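Local coordinates for ATP-dependent DNA helicase PIF1 (Candida albicans, PDB 7OTJ), which probably couples ATP hydrolysis to 5'-3' unwinding of DNA, including G-quadruplexes, to maintain the nuclear and mitochondrial genomes, at residues T56-C61 and Q456-S461; K119-A124 and S173-E178; N126-N131 and G135-V140; I298-F301 and V306-T309. All blocks are in the same frame, centred on the assembly; numbering follows the deposited sequence.

How the interactions relate
Interaction 1 lies at the active site: it joins the PIF1-like helicase domain to the loop at 456-461, whose G457 and T459 line the tetrafluoroaluminate and ADP pockets, and it also reaches the DNA. Interaction 4, in the 2B domain, packs beside it, with centres about 13 Å apart; C61 SG lies 3.4 Å from N307 O, and L58 CD1 lies 3.9 Å from G308 CA. Interactions 2 and 3 form a second pair, sharing helix 114-128, with centres about 10 Å apart and A124 CB lying 4.0 Å from G135 N. That pair belongs to the body of the helicase domain, its centres about 26 and 28 Å from that of interaction 1.

Interaction 1: residues T56-C61 and Q456-S461; sequences TGLAAC and QGQTLS. With ALF (tetrafluoroaluminate ion), chain F; nucleotides of chain C.
Q458 and L58 meet beside the nucleotide cleft, in segments that correspond by sequence to motifs V and Ia of superfamily 1 helicases. The Q458 chain bends at chi2 (-62°), which brings its amide across the leucine at about a right angle. Q458 NE2 stands 3.7 Å from L58 CG and the same distance from L58 O, so this is packing, with an aliphatic branch point under a polar end. Next to it the small A59 lets the loop come close: A59 CB is 3.9 Å from Q456 O. The Q456 side chain makes its polar contacts beyond the two segments: OE1 accepts from L148 N, and NE2 bonds to E108 and S110. G457, whose positive phi glycine adopts readily, brings bare backbone to the phosphate mimic, G457 CA lying 3.1 Å from F4 of tetrafluoroaluminate, while T459 touches ADP. Helix 57-61 thus has the nucleotide-binding loop on one flank and DNA at its start. T56 is the N-cap, its OG1 accepting a weak bond from A59 N. The helix N-terminus is a favourable place for a phosphate, and there G57 N donates to OP1 of DT4 in chain C at 2.8 Å, nearly straight at 166°.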
loop_
_atom_site.group_PDB
_atom_site.type_symbol
_atom_site.label_atom_id
_atom_site.label_comp_id
_atom_site.label_asym_id
_atom_site.label_seq_id
_atom_site.Cartn_x
_atom_site.Cartn_y
_atom_site.Cartn_z
ATOM N N THR A 56 -3.901 1.378 1.789
ATOM C CA THR A 56 -3.485 1.362 0.393
ATOM C C THR A 56 -3.205 -0.066 -0.063
ATOM O O THR A 56 -2.980 -0.970 0.749
ATOM C CB THR A 56 -2.234 2.223 0.174
ATOM O OG1 THR A 56 -1.142 1.677 0.924
ATOM C CG2 THR A 56 -2.481 3.645 0.622
ATOM N N GLY A 57 -3.174 -0.249 -1.385
ATOM C CA GLY A 57 -2.979 -1.584 -1.927
ATOM C C GLY A 57 -1.619 -2.159 -1.584
ATOM O O GLY A 57 -1.509 -3.317 -1.174
ATOM N N LEU A 58 -0.567 -1.351 -1.728
ATOM C CA LEU A 58 0.781 -1.846 -1.478
ATOM C C LEU A 58 0.998 -2.135 0.003
ATOM O O LEU A 58 1.646 -3.126 0.359
ATOM C CB LEU A 58 1.802 -0.831 -1.994
ATOM C CG LEU A 58 3.133 -1.371 -2.511
ATOM C CD1 LEU A 58 2.900 -2.514 -3.485
ATOM C CD2 LEU A 58 3.915 -0.252 -3.179
ATOM N N ALA A 59 0.433 -1.305 0.885
ATOM C CA ALA A 59 0.538 -1.576 2.314
ATOM C C ALA A 59 -0.261 -2.802 2.726
ATOM O O ALA A 59 0.046 -3.407 3.759
ATOM C CB ALA A 59 0.079 -0.368 3.129
ATOM N N ALA A 60 -1.276 -3.182 1.948
ATOM C CA ALA A 60 -2.012 -4.403 2.248
ATOM C C ALA A 60 -1.216 -5.633 1.836
ATOM O O ALA A 60 -1.187 -6.633 2.567
ATOM C CB ALA A 60 -3.382 -4.384 1.567
ATOM N N CYS A 61 -0.550 -5.571 0.678
ATOM C CA CYS A 61 0.322 -6.666 0.270
ATOM C C CYS A 61 1.436 -6.885 1.280
ATOM O O CYS A 61 1.906 -8.015 1.453
ATOM C CB CYS A 61 0.928 -6.384 -1.105
ATOM S SG CYS A 61 -0.249 -6.223 -2.463
ATOM N N GLN A 456 4.524 4.374 1.806
ATOM C CA GLN A 456 4.245 4.287 3.233
ATOM C C GLN A 456 3.972 2.840 3.628
ATOM O O GLN A 456 3.023 2.217 3.141
ATOM C CB GLN A 456 3.074 5.191 3.609
ATOM C CG GLN A 456 2.814 5.225 5.108
ATOM C CD GLN A 456 1.835 6.308 5.515
ATOM O OE1 GLN A 456 1.928 7.448 5.068
ATOM N NE2 GLN A 456 0.893 5.957 6.378
ATOM N N GLY A 457 4.835 2.307 4.494
ATOM C CA GLY A 457 4.824 0.919 4.896
ATOM C C GLY A 457 6.007 0.125 4.386
ATOM O O GLY A 457 6.309 -0.943 4.939
ATOM N N GLN A 458 6.686 0.614 3.354
ATOM C CA GLN A 458 7.799 -0.112 2.768
ATOM C C GLN A 458 9.101 0.215 3.491
ATOM O O GLN A 458 9.258 1.283 4.092
ATOM C CB GLN A 458 7.926 0.209 1.276
ATOM C CG GLN A 458 6.716 -0.203 0.444
ATOM C CD GLN A 458 6.471 -1.702 0.461
ATOM O OE1 GLN A 458 7.411 -2.496 0.425
ATOM N NE2 GLN A 458 5.200 -2.096 0.522
ATOM N N THR A 459 10.035 -0.725 3.420
ATOM C CA THR A 459 11.408 -0.530 3.864
ATOM C C THR A 459 12.307 -0.575 2.637
ATOM O O THR A 459 12.217 -1.511 1.833
ATOM C CB THR A 459 11.816 -1.604 4.874
ATOM O OG1 THR A 459 11.067 -1.436 6.084
ATOM C CG2 THR A 459 13.293 -1.509 5.186
ATOM N N LEU A 460 13.161 0.436 2.484
ATOM C CA LEU A 460 14.011 0.574 1.307
ATOM C C LEU A 460 15.466 0.687 1.740
ATOM O O LEU A 460 15.828 1.611 2.478
ATOM C CB LEU A 460 13.599 1.798 0.487
ATOM C CG LEU A 460 12.114 1.875 0.132
ATOM C CD1 LEU A 460 11.742 3.238 -0.410
ATOM C CD2 LEU A 460 11.780 0.797 -0.873
ATOM N N SER A 461 16.297 -0.248 1.270
ATOM C CA SER A 461 17.721 -0.203 1.580
ATOM C C SER A 461 18.380 1.025 0.965
ATOM O O SER A 461 19.061 1.790 1.658
ATOM C CB SER A 461 18.402 -1.475 1.080
ATOM O OG SER A 461 18.094 -2.572 1.911
HETATM AL AL ALF F . 5.931 2.158 8.760
HETATM F F1 ALF F . 4.420 1.237 8.563
HETATM F F2 ALF F . 7.456 3.070 8.949
HETATM F F3 ALF F . 5.259 2.848 10.263
HETATM F F4 ALF F . 6.649 1.414 7.303
ATOM P P DT C 4 -4.416 2.968 -3.788
ATOM O OP1 DT C 4 -3.815 1.698 -3.313
ATOM O OP2 DT C 4 -4.213 3.426 -5.180
ATOM O "O5'" DT C 4 -5.985 2.868 -3.490
ATOM C "C5'" DT C 4 -6.417 2.392 -2.228
ATOM C "C4'" DT C 4 -7.912 2.571 -2.047
ATOM O "O4'" DT C 4 -8.234 3.973 -1.940
ATOM C "C3'" DT C 4 -8.759 2.068 -3.197
ATOM O "O3'" DT C 4 -8.966 0.686 -3.048
ATOM C "C2'" DT C 4 -10.052 2.858 -3.000
ATOM C "C1'" DT C 4 -9.538 4.195 -2.455
ATOM N N1 DT C 4 -9.482 5.294 -3.486
ATOM C C2 DT C 4 -10.357 6.345 -3.379
ATOM O O2 DT C 4 -11.177 6.437 -2.487
ATOM N N3 DT C 4 -10.240 7.294 -4.356
ATOM C C4 DT C 4 -9.355 7.301 -5.414
ATOM O O4 DT C 4 -9.333 8.203 -6.242
ATOM C C5 DT C 4 -8.459 6.174 -5.477
ATOM C C7 DT C 4 -7.451 6.080 -6.585
ATOM C C6 DT C 4 -8.560 5.231 -4.520
HETATM O O HOH W 1 4.633 3.741 7.465
#

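Interaction 2: residues K119-A124 and S173-E178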
loop_
_atom_site.group_PDB
_atom_site.type_symbol
_atom_site.label_atom_id
_atom_site.label_comp_id
_atom_site.label_asym_id
_atom_site.label_seq_id
_atom_site.Cartn_x
_atom_site.Cartn_y
_atom_site.Cartn_z
ATOM N N LYS A 119 -19.073 4.964 8.300
ATOM C CA LYS A 119 -19.898 4.142 7.421
ATOM C C LYS A 119 -19.633 2.662 7.662
ATOM O O LYS A 119 -20.567 1.864 7.792
ATOM C CB LYS A 119 -19.638 4.496 5.956
ATOM C CG LYS A 119 -20.019 5.915 5.566
ATOM C CD LYS A 119 -19.761 6.170 4.088
ATOM C CE LYS A 119 -20.433 7.448 3.627
ATOM N NZ LYS A 119 -20.233 7.673 2.171
ATOM N N LEU A 120 -18.357 2.277 7.732
ATOM C CA LEU A 120 -18.027 0.885 8.018
ATOM C C LEU A 120 -18.649 0.438 9.332
ATOM O O LEU A 120 -19.131 -0.694 9.441
ATOM C CB LEU A 120 -16.511 0.703 8.054
ATOM C CG LEU A 120 -15.811 0.825 6.697
ATOM C CD1 LEU A 120 -14.301 0.951 6.861
ATOM C CD2 LEU A 120 -16.166 -0.366 5.823
ATOM N N ASN A 121 -18.651 1.318 10.337
ATOM C CA ASN A 121 -19.253 0.984 11.623
ATOM C C ASN A 121 -20.744 0.692 11.476
ATOM O O ASN A 121 -21.230 -0.353 11.925
ATOM C CB ASN A 121 -19.018 2.123 12.613
ATOM C CG ASN A 121 -19.359 1.732 14.038
ATOM O OD1 ASN A 121 -19.441 0.546 14.364
ATOM N ND2 ASN A 121 -19.552 2.727 14.897
ATOM N N GLU A 122 -21.478 1.602 10.826
ATOM C CA GLU A 122 -22.915 1.418 10.636
ATOM C C GLU A 122 -23.207 0.190 9.788
ATOM O O GLU A 122 -24.185 -0.524 10.035
ATOM C CB GLU A 122 -23.528 2.667 10.003
ATOM C CG GLU A 122 -23.390 3.929 10.861
ATOM C CD GLU A 122 -24.164 5.123 10.311
ATOM O OE1 GLU A 122 -23.946 6.245 10.816
ATOM O OE2 GLU A 122 -24.990 4.946 9.388
ATOM N N ILE A 123 -22.369 -0.077 8.786
ATOM C CA ILE A 123 -22.607 -1.217 7.907
ATOM C C ILE A 123 -22.363 -2.515 8.659
ATOM O O ILE A 123 -23.125 -3.480 8.523
ATOM C CB ILE A 123 -21.728 -1.115 6.643
ATOM C CG1 ILE A 123 -22.441 -0.290 5.575
ATOM C CG2 ILE A 123 -21.396 -2.492 6.093
ATOM C CD1 ILE A 123 -21.666 0.892 5.076
ATOM N N ALA A 124 -21.310 -2.549 9.477
ATOM C CA ALA A 124 -21.047 -3.714 10.313
ATOM C C ALA A 124 -22.255 -4.055 11.177
ATOM O O ALA A 124 -22.711 -5.204 11.199
ATOM C CB ALA A 124 -19.820 -3.455 11.185
ATOM N N SER A 173 -13.546 10.081 14.501
ATOM C CA SER A 173 -14.839 9.489 14.198
ATOM C C SER A 173 -15.521 8.977 15.462
ATOM O O SER A 173 -14.873 8.532 16.416
ATOM C CB SER A 173 -14.684 8.351 13.189
ATOM O OG SER A 173 -14.016 7.237 13.750
ATOM N N SER A 174 -16.853 9.024 15.451
ATOM C CA SER A 174 -17.603 8.383 16.520
ATOM C C SER A 174 -17.319 6.888 16.556
ATOM O O SER A 174 -17.254 6.297 17.640
ATOM C CB SER A 174 -19.098 8.643 16.340
ATOM O OG SER A 174 -19.843 8.040 17.378
ATOM N N ALA A 175 -17.082 6.278 15.390
ATOM C CA ALA A 175 -16.754 4.856 15.343
ATOM C C ALA A 175 -15.503 4.563 16.157
ATOM O O ALA A 175 -15.484 3.640 16.979
ATOM C CB ALA A 175 -16.568 4.409 13.895
ATOM N N TRP A 176 -14.448 5.352 15.942
ATOM C CA TRP A 176 -13.201 5.155 16.671
ATOM C C TRP A 176 -13.423 5.230 18.177
ATOM O O TRP A 176 -12.951 4.369 18.929
ATOM C CB TRP A 176 -12.186 6.208 16.230
ATOM C CG TRP A 176 -10.842 6.092 16.852
ATOM C CD1 TRP A 176 -10.458 6.554 18.078
ATOM C CD2 TRP A 176 -9.678 5.499 16.264
ATOM N NE1 TRP A 176 -9.125 6.269 18.297
ATOM C CE2 TRP A 176 -8.627 5.623 17.194
ATOM C CE3 TRP A 176 -9.425 4.870 15.040
ATOM C CZ2 TRP A 176 -7.351 5.141 16.938
ATOM C CZ3 TRP A 176 -8.153 4.394 14.789
ATOM C CH2 TRP A 176 -7.135 4.531 15.732
ATOM N N LYS A 177 -14.152 6.250 18.633
ATOM C CA LYS A 177 -14.240 6.508 20.065
ATOM C C LYS A 177 -15.029 5.430 20.799
ATOM O O LYS A 177 -14.746 5.149 21.968
ATOM C CB LYS A 177 -14.853 7.887 20.306
ATOM C CG LYS A 177 -14.087 8.999 19.624
ATOM C CD LYS A 177 -14.684 10.366 19.916
ATOM C CE LYS A 177 -13.922 11.463 19.181
ATOM N NZ LYS A 177 -14.524 12.805 19.397
ATOM N N GLU A 178 -16.015 4.821 20.146
ATOM C CA GLU A 178 -16.801 3.789 20.804
ATOM C C GLU A 178 -16.210 2.392 20.638
ATOM O O GLU A 178 -16.579 1.491 21.397
ATOM C CB GLU A 178 -18.247 3.812 20.291
ATOM C CG GLU A 178 -18.438 3.155 18.950
ATOM C CD GLU A 178 -19.893 3.032 18.571
ATOM O OE1 GLU A 178 -20.758 3.495 19.347
ATOM O OE2 GLU A 178 -20.176 2.468 17.495
#
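N121 of helix 114-128 reaches across to A175 and E178 of helix 174-179, a helix-to-helix contact within the RecA-like helicase domain. The backbones come close at a small residue: N121 CA and A175 CA are 5.9 Å apart, and the alanine methyl fits against the base of the asparagine, A175 CB lying 3.6 Å from N121 CB. With CG anti to the backbone nitrogen (chi1 -168°), the N121 amide extends over this methyl and meets the glutamate coming from the opposite direction. N121 ND2 donates to E178 OE2 at 2.7 Å, almost straight and within the amide plane. The carboxylate stands nearly perpendicular to the amide and is met on its anti side, somewhat out of its own plane.

Further out, both partners have second bonds. N121 OD1 accepts from F134 N, which fixes the rotation of the amide and turns one N-H of ND2 toward the glutamate. E178 OE2 also forms a salt bridge with K125, one turn along from N121, so the same oxygen takes an amide and an ammonium group, which would probably favour the ionised form. At the start of the second helix N118 OD1 accepts from A175 N, a first-turn amide with no helical acceptor. S173 is the N-cap of this helix, short enough to fold back: S173 OG accepts from W176 N at 2.9 Å.

Interaction 3: residues N126-N131 and G135-V140; sequences NLRRNN and GGIQLV
R128 hydrogen-bonds to the carbonyl of G135 where the chain turns between helix 114-128 and strand 138-143, within the beta-alpha-beta crossover that begins at strand 103-107. The helix finishes in a Schellman motif, with R129 at positive phi, and the chain then doubles back so that N130 and G135 become neighbours. R128 bends at chi3 (58°), which lays its guanidinium edge-on against the G135 carbonyl. R128 NE donates to G135 O at 2.6 Å, with the oxygen close to the guanidinium plane, and R128 NH2 adds a weak bond to G135 O at 3.0 Å. The donor NE is tilted from the carbonyl plane by 32°. Over one face of the same group lies I137, its CG1 3.5 Å above the plane and centred on it, the two side chains crossing at about a right angle. A branched aliphatic suits this spot because it covers a flat cation without competing for its N-H groups.

N130 packs from another direction, its CB 3.4 Å from G135 O, while its OD1 takes R132 N. In the backbone, G135 CA makes a C-H...O contact with N130 O at 3.3 Å. G135 and G136 both have positive phi, which glycine adopts easily, and their lack of side chains lets the arginine and asparagine lie close. R128 NH1 donates to W98 O. The acceptors named for R128 are backbone carbonyls, so the charge is probably balanced by their dipoles and not by a carboxylate, while I137 shields one face.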
loop_
_atom_site.group_PDB
_atom_site.type_symbol
_atom_site.label_atom_id
_atom_site.label_comp_id
_atom_site.label_asym_id
_atom_site.label_seq_id
_atom_site.Cartn_x
_atom_site.Cartn_y
_atom_site.Cartn_z
ATOM N N ASN A 126 -25.427 -3.159 10.821
ATOM C CA ASN A 126 -26.628 -3.497 10.063
ATOM C C ASN A 126 -26.555 -4.910 9.501
ATOM O O ASN A 126 -27.454 -5.728 9.731
ATOM C CB ASN A 126 -26.836 -2.490 8.934
ATOM C CG ASN A 126 -28.184 -2.644 8.266
ATOM O OD1 ASN A 126 -29.145 -1.967 8.631
ATOM N ND2 ASN A 126 -28.267 -3.542 7.291
ATOM N N LEU A 127 -25.492 -5.214 8.755
ATOM C CA LEU A 127 -25.395 -6.505 8.084
ATOM C C LEU A 127 -25.349 -7.664 9.070
ATOM O O LEU A 127 -25.773 -8.777 8.737
ATOM C CB LEU A 127 -24.161 -6.532 7.186
ATOM C CG LEU A 127 -24.071 -5.473 6.087
ATOM C CD1 LEU A 127 -22.839 -5.727 5.264
ATOM C CD2 LEU A 127 -25.309 -5.501 5.219
ATOM N N ARG A 128 -24.851 -7.428 10.281
ATOM C CA ARG A 128 -24.674 -8.489 11.260
ATOM C C ARG A 128 -25.770 -8.528 12.322
ATOM O O ARG A 128 -25.721 -9.395 13.201
ATOM C CB ARG A 128 -23.301 -8.352 11.928
ATOM C CG ARG A 128 -22.142 -8.566 10.979
ATOM C CD ARG A 128 -20.853 -7.979 11.527
ATOM N NE ARG A 128 -20.489 -8.537 12.824
ATOM C CZ ARG A 128 -19.783 -9.647 12.991
ATOM N NH1 ARG A 128 -19.421 -10.397 11.964
ATOM N NH2 ARG A 128 -19.423 -10.008 14.218
ATOM N N ARG A 129 -26.763 -7.635 12.246
ATOM C CA ARG A 129 -27.825 -7.532 13.258
ATOM C C ARG A 129 -27.241 -7.428 14.664
ATOM O O ARG A 129 -27.757 -8.007 15.622
ATOM C CB ARG A 129 -28.799 -8.707 13.168
ATOM C CG ARG A 129 -29.545 -8.818 11.851
ATOM C CD ARG A 129 -30.428 -10.060 11.852
ATOM N NE ARG A 129 -31.115 -10.254 10.581
ATOM C CZ ARG A 129 -31.975 -11.233 10.337
ATOM N NH1 ARG A 129 -32.283 -12.129 11.261
ATOM N NH2 ARG A 129 -32.541 -11.314 9.136
ATOM N N ASN A 130 -26.129 -6.711 14.778
ATOM C CA ASN A 130 -25.351 -6.646 16.007
ATOM C C ASN A 130 -25.092 -5.183 16.342
ATOM O O ASN A 130 -24.411 -4.489 15.584
ATOM C CB ASN A 130 -24.045 -7.426 15.819
ATOM C CG ASN A 130 -23.317 -7.676 17.109
ATOM O OD1 ASN A 130 -23.311 -6.840 18.006
ATOM N ND2 ASN A 130 -22.674 -8.836 17.205
ATOM N N ASN A 131 -25.614 -4.717 17.477
ATOM C CA ASN A 131 -25.493 -3.314 17.867
ATOM C C ASN A 131 -24.238 -3.014 18.679
ATOM O O ASN A 131 -24.066 -1.873 19.128
ATOM C CB ASN A 131 -26.732 -2.864 18.653
ATOM C CG ASN A 131 -27.046 -3.770 19.831
ATOM O OD1 ASN A 131 -26.149 -4.261 20.514
ATOM N ND2 ASN A 131 -28.331 -4.002 20.066
ATOM N N GLY A 135 -20.418 -3.917 15.114
ATOM C CA GLY A 135 -21.221 -5.125 15.019
ATOM C C GLY A 135 -20.569 -6.339 15.641
ATOM O O GLY A 135 -20.728 -7.452 15.129
ATOM N N GLY A 136 -19.797 -6.142 16.708
ATOM C CA GLY A 136 -19.137 -7.218 17.419
ATOM C C GLY A 136 -17.763 -7.580 16.897
ATOM O O GLY A 136 -17.049 -8.348 17.558
ATOM N N ILE A 137 -17.361 -7.042 15.745
ATOM C CA ILE A 137 -16.047 -7.339 15.184
ATOM C C ILE A 137 -14.972 -6.704 16.052
ATOM O O ILE A 137 -15.094 -5.546 16.467
ATOM C CB ILE A 137 -15.956 -6.845 13.732
ATOM C CG1 ILE A 137 -16.990 -7.571 12.863
ATOM C CG2 ILE A 137 -14.542 -7.026 13.204
ATOM C CD1 ILE A 137 -17.146 -6.996 11.467
ATOM N N GLN A 138 -13.919 -7.459 16.343
ATOM C CA GLN A 138 -12.779 -6.895 17.052
ATOM C C GLN A 138 -11.976 -6.021 16.088
ATOM O O GLN A 138 -11.479 -6.503 15.064
ATOM C CB GLN A 138 -11.905 -8.001 17.639
ATOM C CG GLN A 138 -10.679 -7.487 18.395
ATOM C CD GLN A 138 -9.713 -8.599 18.773
ATOM O OE1 GLN A 138 -9.968 -9.776 18.519
ATOM N NE2 GLN A 138 -8.594 -8.225 19.382
ATOM N N LEU A 139 -11.864 -4.737 16.404
ATOM C CA LEU A 139 -11.128 -3.809 15.562
ATOM C C LEU A 139 -9.688 -3.722 16.055
ATOM O O LEU A 139 -9.448 -3.488 17.244
ATOM C CB LEU A 139 -11.794 -2.435 15.584
ATOM C CG LEU A 139 -11.169 -1.342 14.724
ATOM C CD1 LEU A 139 -11.203 -1.743 13.263
ATOM C CD2 LEU A 139 -11.916 -0.044 14.941
ATOM N N VAL A 140 -8.740 -3.936 15.143
ATOM C CA VAL A 140 -7.310 -3.827 15.436
ATOM C C VAL A 140 -6.743 -2.799 14.468
ATOM O O VAL A 140 -6.458 -3.118 13.307
ATOM C CB VAL A 140 -6.574 -5.166 15.307
ATOM C CG1 VAL A 140 -5.066 -4.971 15.547
ATOM C CG2 VAL A 140 -7.162 -6.216 16.264
#

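Interaction 4: residues I298-F301 and V306-T309; sequences IKNF and VNGT
The type II beta turn from V306 to T309 meets residues I298-N300 inside the connection between strands 294-297 and 310-316 of the 2B domain, with N307 and N300 carrying most of the contact. N307 N donates to N300 OD1 at 3.2 Å. The bond is fairly straight at the hydrogen (160°), but the donor stands above the amide plane of N300, away from its lone pairs. The same oxygen lies 3.2 Å from V306 CB, so the N300 amide leans over the start of the turn, and N300 ND2 sits 3.3 Å from N307 CB. The end of the N307 side chain goes to I298 instead. A trans chi1 (-169°) swings the amide against the backbone of I298; N307 ND2 is 2.7 Å from I298 O, but the angle is too poor for a hydrogen bond.

Within the turn V306 O accepts twice from one face of its plane, from T309 N at 3.1 Å and from T309 OG1 at 2.8 Å. A threonine is apt here, because backbone and hydroxyl grip one carbonyl together. I298 turns away to pack on P443 and I445 of strand 435-446, and K299 makes a cation-pi contact with W426. Glycine at the third position, with positive phi, is the hallmark of a type II turn, here leading into a strand of the SH3-like 2B domain.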
loop_
_atom_site.group_PDB
_atom_site.type_symbol
_atom_site.label_atom_id
_atom_site.label_comp_id
_atom_site.label_asym_id
_atom_site.label_seq_id
_atom_site.Cartn_x
_atom_site.Cartn_y
_atom_site.Cartn_z
ATOM N N ILE A 298 2.005 -6.797 -10.459
ATOM C CA ILE A 298 0.818 -6.200 -9.858
ATOM C C ILE A 298 -0.312 -7.217 -9.688
ATOM O O ILE A 298 -1.469 -6.832 -9.542
ATOM C CB ILE A 298 0.344 -4.976 -10.664
ATOM C CG1 ILE A 298 -0.090 -5.398 -12.069
ATOM C CG2 ILE A 298 1.434 -3.922 -10.727
ATOM C CD1 ILE A 298 -0.643 -4.268 -12.909
ATOM N N LYS A 299 0.010 -8.511 -9.682
ATOM C CA LYS A 299 -0.968 -9.556 -9.409
ATOM C C LYS A 299 -0.332 -10.613 -8.520
ATOM O O LYS A 299 0.864 -10.897 -8.641
ATOM C CB LYS A 299 -1.491 -10.203 -10.702
ATOM C CG LYS A 299 -2.528 -11.293 -10.473
ATOM C CD LYS A 299 -3.218 -11.705 -11.759
ATOM C CE LYS A 299 -4.141 -10.603 -12.281
ATOM N NZ LYS A 299 -5.334 -10.339 -11.420
ATOM N N ASN A 300 -1.133 -11.185 -7.620
ATOM C CA ASN A 300 -0.688 -12.285 -6.764
ATOM C C ASN A 300 -0.824 -13.589 -7.540
ATOM O O ASN A 300 -1.884 -14.213 -7.565
ATOM C CB ASN A 300 -1.493 -12.321 -5.470
ATOM C CG ASN A 300 -1.359 -11.046 -4.662
ATOM O OD1 ASN A 300 -0.511 -10.945 -3.775
ATOM N ND2 ASN A 300 -2.203 -10.064 -4.962
ATOM N N PHE A 301 0.255 -14.002 -8.206
ATOM C CA PHE A 301 0.223 -15.277 -8.915
ATOM C C PHE A 301 0.472 -16.446 -7.970
ATOM O O PHE A 301 -0.378 -17.327 -7.809
ATOM C CB PHE A 301 1.261 -15.283 -10.037
ATOM C CG PHE A 301 0.888 -14.440 -11.212
ATOM C CD1 PHE A 301 -0.159 -14.811 -12.039
ATOM C CD2 PHE A 301 1.590 -13.285 -11.503
ATOM C CE1 PHE A 301 -0.507 -14.042 -13.127
ATOM C CE2 PHE A 301 1.250 -12.510 -12.593
ATOM C CZ PHE A 301 0.200 -12.890 -13.406
ATOM N N VAL A 306 4.042 -12.270 -5.684
ATOM C CA VAL A 306 2.798 -11.628 -5.287
ATOM C C VAL A 306 2.775 -10.201 -5.823
ATOM O O VAL A 306 3.752 -9.707 -6.390
ATOM C CB VAL A 306 2.606 -11.633 -3.755
ATOM C CG1 VAL A 306 2.664 -13.051 -3.223
ATOM C CG2 VAL A 306 3.659 -10.772 -3.086
ATOM N N ASN A 307 1.620 -9.552 -5.650
ATOM C CA ASN A 307 1.462 -8.147 -6.011
ATOM C C ASN A 307 2.457 -7.291 -5.239
ATOM O O ASN A 307 2.526 -7.350 -4.009
ATOM C CB ASN A 307 0.027 -7.687 -5.718
ATOM C CG ASN A 307 -0.298 -6.307 -6.301
ATOM O OD1 ASN A 307 0.463 -5.349 -6.160
ATOM N ND2 ASN A 307 -1.453 -6.206 -6.947
ATOM N N GLY A 308 3.217 -6.481 -5.969
ATOM C CA GLY A 308 4.241 -5.636 -5.394
ATOM C C GLY A 308 5.658 -6.138 -5.582
ATOM O O GLY A 308 6.599 -5.358 -5.391
ATOM N N THR A 309 5.833 -7.403 -5.959
ATOM C CA THR A 309 7.166 -7.967 -6.129
ATOM C C THR A 309 7.921 -7.247 -7.240
ATOM O O THR A 309 7.406 -7.070 -8.347
ATOM C CB THR A 309 7.072 -9.459 -6.450
ATOM O OG1 THR A 309 6.315 -10.126 -5.432
ATOM C CG2 THR A 309 8.459 -10.074 -6.529
#